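Local coordinates for protein hydroquinone dioxygenase small subunit (Pseudomonas sp., PDB 4ZXA) that serves as the cupin-type small subunit of a two-subunit, iron(II)-dependent dioxygenase that probably cleaves the aromatic ring of hydroquinone, at residues A[52-57]-A[160-165]; A[80-85]-A[127-132]. All coordinates share one frame; numbering follows the deposited sequence.

Contact 1: residues A[52-57]-A[160-165]; sequences KVVVGL and EKWAEI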
loop_
_atom_site.group_PDB
_atom_site.type_symbol
_atom_site.label_atom_id
_atom_site.label_comp_id
_atom_site.label_asym_id
_atom_site.label_seq_id
_atom_site.Cartn_x
_atom_site.Cartn_y
_atom_site.Cartn_z
ATOM N N LYS A 52 -22.346 38.741 3.556
ATOM C CA LYS A 52 -22.170 37.405 4.122
ATOM C C LYS A 52 -22.462 36.298 3.090
ATOM O O LYS A 52 -23.585 35.834 2.966
ATOM C CB LYS A 52 -23.030 37.271 5.385
ATOM C CG LYS A 52 -22.744 38.376 6.439
ATOM C CD LYS A 52 -23.763 38.352 7.606
ATOM C CE LYS A 52 -23.223 37.623 8.835
ATOM N NZ LYS A 52 -22.165 38.446 9.574
ATOM N N VAL A 53 -21.449 35.884 2.336
ATOM C CA VAL A 53 -21.696 34.976 1.220
ATOM C C VAL A 53 -21.585 33.552 1.711
ATOM O O VAL A 53 -20.525 33.132 2.197
ATOM C CB VAL A 53 -20.708 35.175 0.019
ATOM C CG1 VAL A 53 -20.991 34.142 -1.076
ATOM C CG2 VAL A 53 -20.791 36.603 -0.553
ATOM N N VAL A 54 -22.687 32.818 1.605
ATOM C CA VAL A 54 -22.690 31.417 1.973
ATOM C C VAL A 54 -21.820 30.619 1.000
ATOM O O VAL A 54 -22.057 30.636 -0.212
ATOM C CB VAL A 54 -24.110 30.842 1.966
ATOM C CG1 VAL A 54 -24.094 29.368 2.384
ATOM C CG2 VAL A 54 -25.033 31.685 2.864
ATOM N N VAL A 55 -20.824 29.922 1.549
ATOM C CA VAL A 55 -19.951 29.041 0.771
ATOM C C VAL A 55 -20.098 27.593 1.226
ATOM O O VAL A 55 -19.662 26.673 0.543
ATOM C CB VAL A 55 -18.465 29.490 0.830
ATOM C CG1 VAL A 55 -18.306 30.838 0.122
ATOM C CG2 VAL A 55 -17.991 29.612 2.264
ATOM N N GLY A 56 -20.745 27.395 2.370
ATOM C CA GLY A 56 -21.089 26.061 2.819
ATOM C C GLY A 56 -22.455 26.075 3.472
ATOM O O GLY A 56 -22.752 26.969 4.273
ATOM N N LEU A 57 -23.288 25.087 3.142
ATOM C CA LEU A 57 -24.622 24.985 3.726
ATOM C C LEU A 57 -24.993 23.542 4.098
ATOM O O LEU A 57 -25.051 22.665 3.230
ATOM C CB LEU A 57 -25.660 25.564 2.765
ATOM C CG LEU A 57 -27.115 25.425 3.204
ATOM C CD1 LEU A 57 -27.348 26.087 4.552
ATOM C CD2 LEU A 57 -28.026 26.021 2.140
ATOM N N GLU A 160 -26.971 33.719 -0.805
ATOM C CA GLU A 160 -26.639 32.555 -1.598
ATOM C C GLU A 160 -26.497 32.947 -3.060
ATOM O O GLU A 160 -27.360 33.628 -3.625
ATOM C CB GLU A 160 -27.707 31.474 -1.449
ATOM C CG GLU A 160 -27.733 30.805 -0.084
ATOM C CD GLU A 160 -28.862 29.792 0.028
ATOM O OE1 GLU A 160 -30.006 30.206 0.301
ATOM O OE2 GLU A 160 -28.618 28.587 -0.185
ATOM N N LYS A 161 -25.398 32.525 -3.672
ATOM C CA LYS A 161 -25.203 32.755 -5.094
ATOM C C LYS A 161 -24.325 31.661 -5.660
ATOM O O LYS A 161 -23.280 31.929 -6.270
ATOM C CB LYS A 161 -24.609 34.145 -5.359
ATOM C CG LYS A 161 -23.461 34.587 -4.436
ATOM C CD LYS A 161 -22.481 35.466 -5.210
ATOM C CE LYS A 161 -21.970 36.654 -4.393
ATOM N NZ LYS A 161 -20.783 37.317 -5.073
ATOM N N TRP A 162 -24.766 30.424 -5.449
ATOM C CA TRP A 162 -23.988 29.250 -5.819
ATOM C C TRP A 162 -23.543 29.280 -7.281
ATOM O O TRP A 162 -22.373 29.064 -7.586
ATOM C CB TRP A 162 -24.763 27.956 -5.486
ATOM C CG TRP A 162 -25.196 27.904 -4.044
ATOM C CD1 TRP A 162 -26.418 28.235 -3.550
ATOM C CD2 TRP A 162 -24.395 27.518 -2.913
ATOM N NE1 TRP A 162 -26.433 28.091 -2.183
ATOM C CE2 TRP A 162 -25.205 27.652 -1.765
ATOM C CE3 TRP A 162 -23.067 27.081 -2.761
ATOM C CZ2 TRP A 162 -24.742 27.357 -0.480
ATOM C CZ3 TRP A 162 -22.606 26.791 -1.486
ATOM C CH2 TRP A 162 -23.445 26.932 -0.359
ATOM N N ALA A 163 -24.466 29.557 -8.187
ATOM C CA ALA A 163 -24.142 29.498 -9.610
ATOM C C ALA A 163 -23.020 30.474 -9.955
ATOM O O ALA A 163 -22.257 30.253 -10.893
ATOM C CB ALA A 163 -25.383 29.755 -10.463
ATOM N N GLU A 164 -22.903 31.533 -9.166
ATOM C CA GLU A 164 -21.867 32.527 -9.385
ATOM C C GLU A 164 -20.502 32.089 -8.869
ATOM O O GLU A 164 -19.475 32.441 -9.460
ATOM C CB GLU A 164 -22.225 33.832 -8.688
ATOM C CG GLU A 164 -23.295 34.663 -9.346
ATOM C CD GLU A 164 -23.451 36.001 -8.638
ATOM O OE1 GLU A 164 -22.430 36.725 -8.514
ATOM O OE2 GLU A 164 -24.573 36.316 -8.180
ATOM N N ILE A 165 -20.483 31.354 -7.755
ATOM C CA ILE A 165 -19.212 31.061 -7.083
ATOM C C ILE A 165 -18.649 29.643 -7.253
ATOM O O ILE A 165 -17.451 29.442 -7.077
ATOM C CB ILE A 165 -19.247 31.397 -5.576
ATOM C CG1 ILE A 165 -20.388 30.658 -4.865
ATOM C CG2 ILE A 165 -19.349 32.882 -5.370
ATOM C CD1 ILE A 165 -20.131 30.463 -3.373
HETATM O O HOH W 1 -23.873 30.726 -2.369
#
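The indole of W162 reaches across to V54, V55 and L57 and takes the largest single share of the contact. From CB the ring swings out with CG anti to the carbonyl carbon (chi1 -54°), which carries its six-membered half over to the strand. There W162 CZ2 packs on V54 CG1 at 3.6 Å and on L57 CB at 3.8 Å. CH2 meets the same V54 methyl, and at the ring edge W162 CZ3 comes within 3.6 Å of V55 O. At the other ring of the indole, W162 NE1 donates to E160 OE2 at 3.0 Å, nearly straight (172°) and in the ring plane, which fixes the rotation of the indole; the other oxygen of E160 pairs with K154. A water over the centre of the W162 ring bridges the two segments, donating to V54 O and accepting from K161 N. Beyond the ring, I165 CD1 lies 4.0 Å from V55 CG1, and V53 CG2 meets K161 CE. V55 and G56 both face V63 in a classic beta bulge of strand 52-58, which lies between strands 61-69 and 158-159. Helix 162-165 closes over it, with V43 of helix 40-45 beside I165 and I337 of the large subunit on W162.

Contact 2: residues A[80-85]-A[127-132]; sequences DEFAIV and GHQCLL
The shortest sound polar bond between the strands is G127 N to V85 O, 2.7 Å long and approaching the carbonyl nearly head-on (C=O...N 173°). G127 has backbone angles at which a CB would jam against the preceding carbonyl, so glycine suits this place just before the strand. Five further backbone bonds join the antiparallel strands; A83 and C130 exchange a pair, as do E81 and L132, where L132 N stands above the carbonyl plane of E81 rather than on a lone pair.

On one face, L131 CD1 touches F82 CE1 at 3.7 Å and also lies against the carboxylate of D80, whose OD2 forms a salt bridge with R174 of the large subunit. Further along, Q129 stretches out beside I84 with CG anti to the backbone N (chi1 178°), and NE2 donates to T235 O of the large subunit. An alanine in place of Q129 would probably leave that carbonyl without its amide donor and lose the packing of the side-chain stem beside I84.

The other face is mainly apolar: L132 CD1 rests 3.9 Å from E81 CB and 4.1 Å from A83 CB, and F94 of strand 89-97 touches both L132 and C130, so this face looks into the space between the two cupin sheets. E81 OE2 bonds to T152 and E81 OE1 to Y138, so the carboxylate on this face is satisfied.

Strand 128-132 is outermost in this chain's sheet, yet H128, Q129 and C130 also pair antiparallel with a strand of the large subunit. The chemistry therefore implies a sheet continued through the interface, with main-chain bonds setting the register, D80 OD2 and Q129 NE2 bonded to the large subunit, and D80 OD1 kept by A134 N.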
loop_
_atom_site.group_PDB
_atom_site.type_symbol
_atom_site.label_atom_id
_atom_site.label_comp_id
_atom_site.label_asym_id
_atom_site.label_seq_id
_atom_site.Cartn_x
_atom_site.Cartn_y
_atom_site.Cartn_z
ATOM N N ASP A 80 -24.155 31.591 19.911
ATOM C CA ASP A 80 -22.747 31.780 19.567
ATOM C C ASP A 80 -22.466 31.735 18.060
ATOM O O ASP A 80 -23.103 30.982 17.303
ATOM C CB ASP A 80 -21.897 30.721 20.244
ATOM C CG ASP A 80 -21.823 30.905 21.740
ATOM O OD1 ASP A 80 -21.998 32.049 22.195
ATOM O OD2 ASP A 80 -21.575 29.909 22.457
ATOM N N GLU A 81 -21.498 32.547 17.638
ATOM C CA GLU A 81 -20.951 32.526 16.278
ATOM C C GLU A 81 -19.437 32.571 16.386
ATOM O O GLU A 81 -18.888 32.848 17.456
ATOM C CB GLU A 81 -21.437 33.731 15.469
ATOM C CG GLU A 81 -22.899 33.678 15.082
ATOM C CD GLU A 81 -23.426 35.030 14.634
ATOM O OE1 GLU A 81 -23.309 35.999 15.415
ATOM O OE2 GLU A 81 -23.963 35.129 13.507
ATOM N N PHE A 82 -18.747 32.306 15.288
ATOM C CA PHE A 82 -17.298 32.346 15.331
ATOM C C PHE A 82 -16.740 32.986 14.076
ATOM O O PHE A 82 -17.350 32.909 13.014
ATOM C CB PHE A 82 -16.748 30.935 15.485
ATOM C CG PHE A 82 -17.221 30.237 16.714
ATOM C CD1 PHE A 82 -16.518 30.355 17.904
ATOM C CD2 PHE A 82 -18.379 29.471 16.692
ATOM C CE1 PHE A 82 -16.950 29.707 19.058
ATOM C CE2 PHE A 82 -18.829 28.829 17.835
ATOM C CZ PHE A 82 -18.112 28.941 19.025
ATOM N N ALA A 83 -15.580 33.621 14.194
ATOM C CA ALA A 83 -14.946 34.246 13.036
ATOM C C ALA A 83 -13.489 33.832 12.962
ATOM O O ALA A 83 -12.777 33.865 13.981
ATOM C CB ALA A 83 -15.061 35.761 13.111
ATOM N N ILE A 84 -13.068 33.415 11.767
ATOM C CA ILE A 84 -11.659 33.145 11.476
ATOM C C ILE A 84 -11.160 34.143 10.454
ATOM O O ILE A 84 -11.718 34.259 9.361
ATOM C CB ILE A 84 -11.438 31.768 10.823
ATOM C CG1 ILE A 84 -12.291 30.688 11.493
ATOM C CG2 ILE A 84 -9.939 31.411 10.819
ATOM C CD1 ILE A 84 -11.614 30.052 12.637
ATOM N N VAL A 85 -10.094 34.851 10.790
ATOM C CA VAL A 85 -9.487 35.760 9.830
ATOM C C VAL A 85 -8.549 34.989 8.917
ATOM O O VAL A 85 -7.533 34.463 9.362
ATOM C CB VAL A 85 -8.718 36.873 10.533
ATOM C CG1 VAL A 85 -7.877 37.657 9.517
ATOM C CG2 VAL A 85 -9.692 37.772 11.264
ATOM N N GLY A 127 -5.212 33.617 10.483
ATOM C CA GLY A 127 -5.076 32.391 11.236
ATOM C C GLY A 127 -5.662 32.521 12.621
ATOM O O GLY A 127 -5.635 31.566 13.400
ATOM N N HIS A 128 -6.197 33.695 12.933
ATOM C CA HIS A 128 -6.749 33.934 14.255
ATOM C C HIS A 128 -8.263 33.741 14.305
ATOM O O HIS A 128 -8.990 34.072 13.359
ATOM C CB HIS A 128 -6.380 35.332 14.755
ATOM C CG HIS A 128 -4.906 35.531 14.936
ATOM N ND1 HIS A 128 -4.351 36.768 15.151
ATOM C CD2 HIS A 128 -3.885 34.645 14.923
ATOM C CE1 HIS A 128 -3.034 36.640 15.279
ATOM N NE2 HIS A 128 -2.736 35.356 15.142
ATOM N N GLN A 129 -8.725 33.211 15.432
ATOM C CA GLN A 129 -10.135 32.930 15.639
ATOM C C GLN A 129 -10.612 33.650 16.910
ATOM O O GLN A 129 -9.878 33.755 17.899
ATOM C CB GLN A 129 -10.334 31.406 15.754
ATOM C CG GLN A 129 -11.757 30.928 16.021
ATOM C CD GLN A 129 -11.873 29.394 16.023
ATOM O OE1 GLN A 129 -11.473 28.726 15.064
ATOM N NE2 GLN A 129 -12.419 28.835 17.105
ATOM N N CYS A 130 -11.837 34.160 16.877
ATOM C CA CYS A 130 -12.449 34.634 18.098
ATOM C C CYS A 130 -13.884 34.125 18.222
ATOM O O CYS A 130 -14.544 33.816 17.222
ATOM C CB CYS A 130 -12.411 36.169 18.182
ATOM S SG CYS A 130 -13.677 36.990 17.208
ATOM N N LEU A 131 -14.351 34.045 19.464
ATOM C CA LEU A 131 -15.757 33.785 19.764
ATOM C C LEU A 131 -16.590 35.067 19.567
ATOM O O LEU A 131 -16.172 36.163 19.940
ATOM C CB LEU A 131 -15.896 33.266 21.205
ATOM C CG LEU A 131 -17.249 33.247 21.936
ATOM C CD1 LEU A 131 -18.276 32.357 21.241
ATOM C CD2 LEU A 131 -17.050 32.783 23.364
ATOM N N LEU A 132 -17.752 34.919 18.946
ATOM C CA LEU A 132 -18.735 35.983 18.881
ATOM C C LEU A 132 -19.886 35.597 19.809
ATOM O O LEU A 132 -20.857 34.981 19.375
ATOM C CB LEU A 132 -19.230 36.151 17.447
ATOM C CG LEU A 132 -18.097 36.418 16.449
ATOM C CD1 LEU A 132 -18.602 36.310 15.018
ATOM C CD2 LEU A 132 -17.444 37.785 16.699
HETATM O O HOH W 2 -23.139 36.239 17.955
#

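Both contacts reach the same sheet but lie on opposite sides of the chain's centre, with centres about 20 Å apart. Contact 2 is a buried strand pair, joined by main-chain hydrogen bonds, at the edge strand that pairs with the large subunit. Contact 1 is only partly buried and sets a short C-terminal helix against a strand near the other end; its chemistry is side-chain packing plus a bridging water, with no direct hydrogen bond from one segment to the other. Along the chain, 80-85 and 127-132 fall within the loop that 52-57 and 160-165 close. The large subunit packs on both, with polar bonds and strand pairing added at contact 2.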